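Local coordinates for protein argonaute (Aquifex aeolicus, PDB 1YVU) that uses short single-stranded DNA guides to bind complementary RNA targets and cleaves them with a divalent-metal-dependent PIWI nuclease domain, at residues Y14-H28 with V78-F91. Residues are numbered along the deposited sequence; the frame is centred on the assembly and turned at random.
Sequences YRPKDTTFTVFKPTH and VELKRVGEEEFRGF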
loop_
_atom_site.group_PDB
_atom_site.type_symbol
_atom_site.label_atom_id
_atom_site.label_comp_id
_atom_site.label_asym_id
_atom_site.label_seq_id
_atom_site.Cartn_x
_atom_site.Cartn_y
_atom_site.Cartn_z
ATOM N N TYR A 14 -22.313 21.445 -2.236
ATOM C CA TYR A 14 -22.612 21.976 -3.565
ATOM C C TYR A 14 -24.092 22.435 -3.648
ATOM O O TYR A 14 -25.029 21.629 -3.533
ATOM C CB TYR A 14 -22.287 20.946 -4.654
ATOM C CG TYR A 14 -22.360 21.485 -6.069
ATOM C CD1 TYR A 14 -21.739 22.698 -6.419
ATOM C CD2 TYR A 14 -23.053 20.787 -7.068
ATOM C CE1 TYR A 14 -21.805 23.212 -7.724
ATOM C CE2 TYR A 14 -23.129 21.289 -8.391
ATOM C CZ TYR A 14 -22.506 22.509 -8.713
ATOM O OH TYR A 14 -22.652 23.070 -9.978
ATOM N N ARG A 15 -24.272 23.746 -3.817
ATOM C CA ARG A 15 -25.587 24.394 -3.931
ATOM C C ARG A 15 -25.506 25.361 -5.154
ATOM O O ARG A 15 -25.517 26.587 -4.966
ATOM C CB ARG A 15 -25.898 25.211 -2.654
ATOM C CG ARG A 15 -25.778 24.480 -1.324
ATOM C CD ARG A 15 -26.089 25.429 -0.156
ATOM N NE ARG A 15 -25.428 25.135 1.130
ATOM C CZ ARG A 15 -25.610 24.042 1.870
ATOM N NH1 ARG A 15 -26.413 23.067 1.470
ATOM N NH2 ARG A 15 -25.081 23.979 3.082
ATOM N N PRO A 16 -25.481 24.830 -6.407
ATOM C CA PRO A 16 -25.384 25.678 -7.618
ATOM C C PRO A 16 -26.453 26.741 -7.907
ATOM O O PRO A 16 -27.631 26.601 -7.521
ATOM C CB PRO A 16 -25.255 24.659 -8.749
ATOM C CG PRO A 16 -26.041 23.510 -8.281
ATOM C CD PRO A 16 -25.735 23.424 -6.794
ATOM N N LYS A 17 -25.981 27.838 -8.515
ATOM C CA LYS A 17 -26.817 28.979 -8.909
ATOM C C LYS A 17 -27.653 28.522 -10.127
ATOM O O LYS A 17 -28.853 28.260 -9.994
ATOM C CB LYS A 17 -25.931 30.201 -9.247
ATOM C CG LYS A 17 -24.911 30.638 -8.149
ATOM C CD LYS A 17 -24.031 31.847 -8.591
ATOM C CE LYS A 17 -23.131 32.360 -7.462
ATOM N NZ LYS A 17 -22.216 33.472 -7.856
ATOM N N ASP A 18 -26.990 28.328 -11.273
ATOM C CA ASP A 18 -27.630 27.842 -12.508
ATOM C C ASP A 18 -27.668 26.317 -12.341
ATOM O O ASP A 18 -26.692 25.610 -12.624
ATOM C CB ASP A 18 -26.808 28.267 -13.750
ATOM C CG ASP A 18 -27.509 27.934 -15.080
ATOM O OD1 ASP A 18 -27.248 26.845 -15.628
ATOM O OD2 ASP A 18 -28.310 28.758 -15.587
ATOM N N THR A 19 -28.792 25.836 -11.825
ATOM C CA THR A 19 -29.016 24.411 -11.546
ATOM C C THR A 19 -29.394 23.565 -12.787
ATOM O O THR A 19 -29.778 22.401 -12.654
ATOM C CB THR A 19 -30.092 24.258 -10.414
ATOM O OG1 THR A 19 -30.070 25.420 -9.573
ATOM C CG2 THR A 19 -29.783 23.075 -9.527
ATOM N N THR A 20 -29.254 24.149 -13.982
ATOM C CA THR A 20 -29.576 23.471 -15.246
ATOM C C THR A 20 -28.411 22.610 -15.751
ATOM O O THR A 20 -27.270 23.086 -15.890
ATOM C CB THR A 20 -30.016 24.462 -16.366
ATOM O OG1 THR A 20 -30.811 25.519 -15.803
ATOM C CG2 THR A 20 -30.858 23.725 -17.409
ATOM N N PHE A 21 -28.732 21.323 -15.955
ATOM C CA PHE A 21 -27.822 20.250 -16.409
ATOM C C PHE A 21 -28.312 19.483 -17.650
ATOM O O PHE A 21 -29.472 19.053 -17.702
ATOM C CB PHE A 21 -27.639 19.190 -15.294
ATOM C CG PHE A 21 -26.589 19.516 -14.277
ATOM C CD1 PHE A 21 -26.508 20.792 -13.674
ATOM C CD2 PHE A 21 -25.705 18.521 -13.865
ATOM C CE1 PHE A 21 -25.565 21.079 -12.664
ATOM C CE2 PHE A 21 -24.743 18.785 -12.852
ATOM C CZ PHE A 21 -24.678 20.071 -12.247
ATOM N N THR A 22 -27.386 19.215 -18.575
ATOM C CA THR A 22 -27.670 18.459 -19.791
ATOM C C THR A 22 -27.347 16.952 -19.614
ATOM O O THR A 22 -26.215 16.566 -19.303
ATOM C CB THR A 22 -26.900 19.050 -20.993
ATOM O OG1 THR A 22 -27.149 20.457 -21.057
ATOM C CG2 THR A 22 -27.361 18.422 -22.307
ATOM N N VAL A 23 -28.369 16.120 -19.801
ATOM C CA VAL A 23 -28.243 14.667 -19.668
ATOM C C VAL A 23 -27.884 14.015 -21.008
ATOM O O VAL A 23 -28.302 14.470 -22.081
ATOM C CB VAL A 23 -29.558 14.017 -19.113
ATOM C CG1 VAL A 23 -29.321 12.577 -18.701
ATOM C CG2 VAL A 23 -30.093 14.807 -17.932
ATOM N N PHE A 24 -27.056 12.971 -20.912
ATOM C CA PHE A 24 -26.579 12.173 -22.039
ATOM C C PHE A 24 -26.641 10.682 -21.680
ATOM O O PHE A 24 -26.048 10.275 -20.689
ATOM C CB PHE A 24 -25.144 12.566 -22.448
ATOM C CG PHE A 24 -25.042 13.897 -23.157
ATOM C CD1 PHE A 24 -24.540 15.022 -22.495
ATOM C CD2 PHE A 24 -25.515 14.050 -24.475
ATOM C CE1 PHE A 24 -24.515 16.301 -23.137
ATOM C CE2 PHE A 24 -25.498 15.326 -25.129
ATOM C CZ PHE A 24 -25.002 16.445 -24.454
ATOM N N LYS A 25 -27.416 9.901 -22.418
ATOM C CA LYS A 25 -27.494 8.453 -22.172
ATOM C C LYS A 25 -27.053 7.751 -23.473
ATOM O O LYS A 25 -27.376 8.254 -24.574
ATOM C CB LYS A 25 -28.919 8.030 -21.771
ATOM C CG LYS A 25 -28.977 6.764 -20.899
ATOM C CD LYS A 25 -30.288 5.992 -21.082
ATOM C CE LYS A 25 -30.343 4.759 -20.192
ATOM N NZ LYS A 25 -31.545 3.933 -20.465
ATOM N N PRO A 26 -26.260 6.633 -23.387
ATOM C CA PRO A 26 -25.817 5.934 -24.610
ATOM C C PRO A 26 -26.953 5.242 -25.341
ATOM O O PRO A 26 -28.000 4.948 -24.748
ATOM C CB PRO A 26 -24.814 4.908 -24.087
ATOM C CG PRO A 26 -24.330 5.515 -22.814
ATOM C CD PRO A 26 -25.592 6.025 -22.216
ATOM N N THR A 27 -26.775 5.027 -26.637
ATOM C CA THR A 27 -27.808 4.332 -27.397
ATOM C C THR A 27 -27.501 2.827 -27.369
ATOM O O THR A 27 -28.327 1.999 -27.757
ATOM C CB THR A 27 -27.930 4.868 -28.845
ATOM O OG1 THR A 27 -27.416 6.204 -28.907
ATOM C CG2 THR A 27 -29.388 4.929 -29.279
ATOM N N HIS A 28 -26.325 2.501 -26.830
ATOM C CA HIS A 28 -25.845 1.125 -26.697
ATOM C C HIS A 28 -25.998 0.629 -25.240
ATOM O O HIS A 28 -27.011 0.914 -24.600
ATOM C CB HIS A 28 -24.375 0.954 -27.133
ATOM C CG HIS A 28 -23.810 2.079 -27.945
ATOM N ND1 HIS A 28 -23.304 1.897 -29.212
ATOM C CD2 HIS A 28 -23.555 3.380 -27.620
ATOM C CE1 HIS A 28 -22.757 3.021 -29.637
ATOM N NE2 HIS A 28 -22.900 3.931 -28.689
ATOM N N VAL A 78 -16.311 3.244 -30.890
ATOM C CA VAL A 78 -16.946 4.554 -30.911
ATOM C C VAL A 78 -18.233 4.427 -30.093
ATOM O O VAL A 78 -18.857 3.350 -30.050
ATOM C CB VAL A 78 -17.274 5.057 -32.334
ATOM C CG1 VAL A 78 -17.426 6.578 -32.319
ATOM C CG2 VAL A 78 -16.192 4.660 -33.314
ATOM N N GLU A 79 -18.553 5.501 -29.362
ATOM C CA GLU A 79 -19.734 5.564 -28.499
ATOM C C GLU A 79 -20.612 6.775 -28.766
ATOM O O GLU A 79 -20.133 7.898 -28.774
ATOM C CB GLU A 79 -19.324 5.574 -27.019
ATOM C CG GLU A 79 -18.703 4.269 -26.492
ATOM C CD GLU A 79 -17.181 4.341 -26.314
ATOM O OE1 GLU A 79 -16.637 5.448 -26.068
ATOM O OE2 GLU A 79 -16.523 3.280 -26.404
ATOM N N LEU A 80 -21.900 6.533 -28.978
ATOM C CA LEU A 80 -22.842 7.613 -29.211
ATOM C C LEU A 80 -23.817 7.759 -28.051
ATOM O O LEU A 80 -24.169 6.785 -27.368
ATOM C CB LEU A 80 -23.531 7.512 -30.593
ATOM C CG LEU A 80 -24.933 6.972 -30.910
ATOM C CD1 LEU A 80 -25.400 7.529 -32.210
ATOM C CD2 LEU A 80 -24.951 5.470 -30.998
ATOM N N LYS A 81 -24.110 9.019 -27.742
ATOM C CA LYS A 81 -25.013 9.378 -26.661
ATOM C C LYS A 81 -25.712 10.683 -26.958
ATOM O O LYS A 81 -25.096 11.602 -27.509
ATOM C CB LYS A 81 -24.270 9.453 -25.323
ATOM C CG LYS A 81 -22.834 9.779 -25.436
ATOM C CD LYS A 81 -22.150 9.642 -24.157
ATOM C CE LYS A 81 -21.019 10.593 -24.219
ATOM N NZ LYS A 81 -21.585 11.980 -24.256
ATOM N N ARG A 82 -27.007 10.733 -26.621
ATOM C CA ARG A 82 -27.861 11.905 -26.863
ATOM C C ARG A 82 -28.699 12.326 -25.634
ATOM O O ARG A 82 -28.234 12.136 -24.530
ATOM C CB ARG A 82 -28.711 11.696 -28.146
ATOM C CG ARG A 82 -29.141 10.242 -28.467
ATOM C CD ARG A 82 -29.779 10.097 -29.873
ATOM N NE ARG A 82 -29.192 8.993 -30.656
ATOM C CZ ARG A 82 -29.845 8.227 -31.539
ATOM N NH1 ARG A 82 -31.134 8.419 -31.789
ATOM N NH2 ARG A 82 -29.210 7.229 -32.144
ATOM N N VAL A 83 -29.920 12.862 -25.842
ATOM C CA VAL A 83 -30.923 13.357 -24.839
ATOM C C VAL A 83 -30.671 14.806 -24.396
ATOM O O VAL A 83 -29.640 15.405 -24.745
ATOM C CB VAL A 83 -31.157 12.413 -23.545
ATOM C CG1 VAL A 83 -32.422 12.849 -22.719
ATOM C CG2 VAL A 83 -31.334 10.949 -23.953
ATOM N N GLY A 84 -31.665 15.357 -23.688
ATOM C CA GLY A 84 -31.616 16.711 -23.165
ATOM C C GLY A 84 -31.930 16.816 -21.672
ATOM O O GLY A 84 -32.172 15.812 -20.997
ATOM N N GLU A 85 -31.995 18.071 -21.221
ATOM C CA GLU A 85 -32.235 18.566 -19.848
ATOM C C GLU A 85 -33.033 17.920 -18.709
ATOM O O GLU A 85 -33.992 17.169 -18.912
ATOM C CB GLU A 85 -32.672 20.030 -19.926
ATOM C CG GLU A 85 -31.543 20.977 -20.255
ATOM C CD GLU A 85 -31.973 22.131 -21.132
ATOM O OE1 GLU A 85 -32.979 22.802 -20.793
ATOM O OE2 GLU A 85 -31.289 22.363 -22.162
ATOM N N GLU A 86 -32.618 18.321 -17.497
ATOM C CA GLU A 86 -33.165 17.953 -16.180
ATOM C C GLU A 86 -32.442 18.831 -15.131
ATOM O O GLU A 86 -31.281 19.189 -15.309
ATOM C CB GLU A 86 -32.977 16.460 -15.857
ATOM C CG GLU A 86 -34.268 15.630 -15.932
ATOM C CD GLU A 86 -34.168 14.316 -15.167
ATOM O OE1 GLU A 86 -34.483 14.336 -13.959
ATOM O OE2 GLU A 86 -33.781 13.273 -15.757
ATOM N N GLU A 87 -33.157 19.209 -14.070
ATOM C CA GLU A 87 -32.627 20.064 -13.005
ATOM C C GLU A 87 -32.169 19.284 -11.780
ATOM O O GLU A 87 -32.927 18.511 -11.180
ATOM C CB GLU A 87 -33.646 21.135 -12.614
ATOM C CG GLU A 87 -34.120 22.014 -13.782
ATOM C CD GLU A 87 -33.861 23.492 -13.561
ATOM O OE1 GLU A 87 -34.512 24.093 -12.671
ATOM O OE2 GLU A 87 -33.021 24.059 -14.292
ATOM N N PHE A 88 -30.923 19.560 -11.401
ATOM C CA PHE A 88 -30.167 18.942 -10.297
ATOM C C PHE A 88 -30.601 19.201 -8.836
ATOM O O PHE A 88 -30.607 20.338 -8.363
ATOM C CB PHE A 88 -28.690 19.332 -10.516
ATOM C CG PHE A 88 -27.731 18.828 -9.471
ATOM C CD1 PHE A 88 -27.324 17.485 -9.452
ATOM C CD2 PHE A 88 -27.180 19.719 -8.532
ATOM C CE1 PHE A 88 -26.379 17.039 -8.511
ATOM C CE2 PHE A 88 -26.235 19.280 -7.582
ATOM C CZ PHE A 88 -25.834 17.944 -7.577
ATOM N N ARG A 89 -30.849 18.119 -8.098
ATOM C CA ARG A 89 -31.271 18.213 -6.696
ATOM C C ARG A 89 -30.378 17.415 -5.727
ATOM O O ARG A 89 -30.850 16.452 -5.082
ATOM C CB ARG A 89 -32.731 17.754 -6.560
ATOM C CG ARG A 89 -33.701 18.442 -7.521
ATOM C CD ARG A 89 -35.149 18.309 -7.108
ATOM N NE ARG A 89 -35.411 18.902 -5.795
ATOM C CZ ARG A 89 -35.348 20.202 -5.504
ATOM N NH1 ARG A 89 -35.029 21.101 -6.427
ATOM N NH2 ARG A 89 -35.583 20.598 -4.267
ATOM N N GLY A 90 -29.107 17.837 -5.609
ATOM C CA GLY A 90 -28.135 17.163 -4.737
ATOM C C GLY A 90 -27.559 15.873 -5.313
ATOM O O GLY A 90 -27.988 15.447 -6.385
ATOM N N PHE A 91 -26.587 15.263 -4.630
ATOM C CA PHE A 91 -25.976 14.025 -5.125
ATOM C C PHE A 91 -26.535 12.800 -4.434
ATOM O O PHE A 91 -27.084 12.895 -3.329
ATOM C CB PHE A 91 -24.464 14.004 -4.895
ATOM C CG PHE A 91 -23.740 15.210 -5.405
ATOM C CD1 PHE A 91 -23.497 16.312 -4.556
ATOM C CD2 PHE A 91 -23.251 15.247 -6.730
ATOM C CE1 PHE A 91 -22.768 17.447 -5.022
ATOM C CE2 PHE A 91 -22.518 16.377 -7.214
ATOM C CZ PHE A 91 -22.279 17.472 -6.354
#
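Residues 14-28 and 78-91 run antiparallel as an interrupted β-ladder in the N-terminal domain, with hydrogen-bonded pairs Phe21-Glu86 and Lys25-Arg82; in the second, Lys25 N to Arg82 O and Arg82 N to Lys25 O are both 3.2 Å, while Phe21 N to Glu86 O is weak. Between the two pairs the chains stay close but the inter-strand bonding lapses: Thr22 and Phe24 bond instead to the backbones of Cys59 and Phe57, while Val23 CG2 still meets Glu86 CB at 3.9 Å. At one end Tyr14, Phe21, Phe88 and Phe91 form an aromatic cluster beside helix 94-107. Phe88 CB lies over the centre of the Phe21 ring in a CH-pi contact, and CG, anti to the backbone N (chi1 179°), carries the ring off beside it, nearly parallel (7°) but far displaced. Phe88 CE2 reaches Tyr14 CD2 at 3.6 Å, the planes oblique at 49°, and Phe91 CZ meets that same CD2 rim to rim. Pro16 CG adds an apolar contact at the ring carbon Phe88 CD2. Toward the exposed far end, Thr27 CG2 sits over one face of the Arg82 guanidinium, away from its middle. His28, though poorly ordered, turns its ring edge to the neighbouring strand, and Leu80 N donates in the ring plane to His28 NE2 at 2.8 Å.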